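Side-chain contact in carbon monoxide dehydrogenase (Thermococcus sp. AM4, PDB 6T7J), which probably catalyses the reversible oxidation of carbon monoxide to carbon dioxide at a metal–sulfur cluster that lacks nickel in this as-isolated protein: residues Glu142-Asp145 with Arg151-Ala154. Numbering follows the deposited sequence.
Sequences EGKD and RELA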
# COMPACT_ATOMS: atom_id res chain seq x y z
N GLU A 142 -11.83 32.93 -19.22
CA GLU A 142 -11.87 34.32 -19.67
C GLU A 142 -12.22 35.25 -18.52
O GLU A 142 -13.02 34.92 -17.64
CB GLU A 142 -12.87 34.48 -20.82
CG GLU A 142 -14.32 34.22 -20.49
CD GLU A 142 -15.24 34.67 -21.60
OE1 GLU A 142 -15.22 35.87 -21.95
OE2 GLU A 142 -15.98 33.82 -22.15
N GLY A 143 -11.61 36.43 -18.53
CA GLY A 143 -11.78 37.41 -17.48
C GLY A 143 -10.94 37.18 -16.24
O GLY A 143 -11.05 37.95 -15.29
N LYS A 144 -10.10 36.14 -16.23
CA LYS A 144 -9.35 35.77 -15.04
C LYS A 144 -7.85 35.93 -15.27
O LYS A 144 -7.35 35.72 -16.38
CB LYS A 144 -9.65 34.32 -14.63
CG LYS A 144 -11.09 34.08 -14.22
CD LYS A 144 -11.35 32.61 -13.97
CE LYS A 144 -12.79 32.37 -13.57
NZ LYS A 144 -13.09 30.92 -13.44
N ASP A 145 -7.15 36.30 -14.20
CA ASP A 145 -5.70 36.34 -14.22
C ASP A 145 -5.14 34.92 -14.35
O ASP A 145 -5.82 33.93 -14.07
CB ASP A 145 -5.18 37.00 -12.94
CG ASP A 145 -3.69 37.30 -13.01
OD1 ASP A 145 -3.20 37.62 -14.11
OD2 ASP A 145 -3.02 37.22 -11.96
N ARG A 151 -4.98 28.81 -9.51
CA ARG A 151 -5.51 28.47 -8.19
C ARG A 151 -6.68 27.50 -8.30
O ARG A 151 -6.73 26.48 -7.60
CB ARG A 151 -5.93 29.73 -7.45
CG ARG A 151 -4.83 30.38 -6.62
CD ARG A 151 -5.40 31.31 -5.55
NE ARG A 151 -6.11 32.45 -6.13
CZ ARG A 151 -5.52 33.57 -6.53
NH1 ARG A 151 -6.25 34.56 -7.04
NH2 ARG A 151 -4.20 33.71 -6.43
N GLU A 152 -7.64 27.81 -9.17
CA GLU A 152 -8.79 26.92 -9.34
C GLU A 152 -8.35 25.55 -9.86
O GLU A 152 -8.81 24.50 -9.36
CB GLU A 152 -9.82 27.55 -10.27
CG GLU A 152 -10.17 28.99 -9.90
CD GLU A 152 -11.13 29.63 -10.89
OE1 GLU A 152 -10.87 30.77 -11.32
OE2 GLU A 152 -12.15 28.99 -11.23
N LEU A 153 -7.46 25.54 -10.85
CA LEU A 153 -6.94 24.28 -11.37
C LEU A 153 -6.25 23.49 -10.27
O LEU A 153 -6.45 22.28 -10.15
CB LEU A 153 -5.97 24.54 -12.52
CG LEU A 153 -5.35 23.26 -13.09
CD1 LEU A 153 -6.43 22.42 -13.75
CD2 LEU A 153 -4.22 23.57 -14.06
N ALA A 154 -5.44 24.16 -9.45
CA ALA A 154 -4.75 23.47 -8.37
C ALA A 154 -5.75 22.88 -7.38
O ALA A 154 -5.54 21.78 -6.87
CB ALA A 154 -3.78 24.42 -7.66
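The carboxylate of Glu-152 is the flat group here, and Lys-144 meets it at the end that carries both oxygens instead of lying over either face. NZ sits between them, 3.1 Å from Glu-152 OE1 and equally 3.1 Å from Glu-152 OE2, and each oxygen answers with its syn lone pair, so this is a two-pronged salt bridge. The lysine methylenes pass close to one oxygen, with Lys-144 CD 3.3 Å from Glu-152 OE1. Beyond CG both chains run extended (chi2 174° in Lys-144, 177° in Glu-152), and together they bridge the 10.5 Å between the CA atoms of Lys-144 and Glu-152; the two side chains cross at about a right angle. NZ also donates to the carbonyl O of Ser-140, tying the ammonium back to its own loop. Glu-148 brings a second negative charge close to OE1, which the lysine probably helps offset. A glutamine here would remove the charge and one of the two acceptor oxygens, and would probably leave the ammonium held mainly by the carbonyl of Ser-140. The pair lies at the surface, tying the loop after helix 127-136 to helix 146-162, whose neighbouring Leu-153 packs inward on helices 127-136 and 81-115.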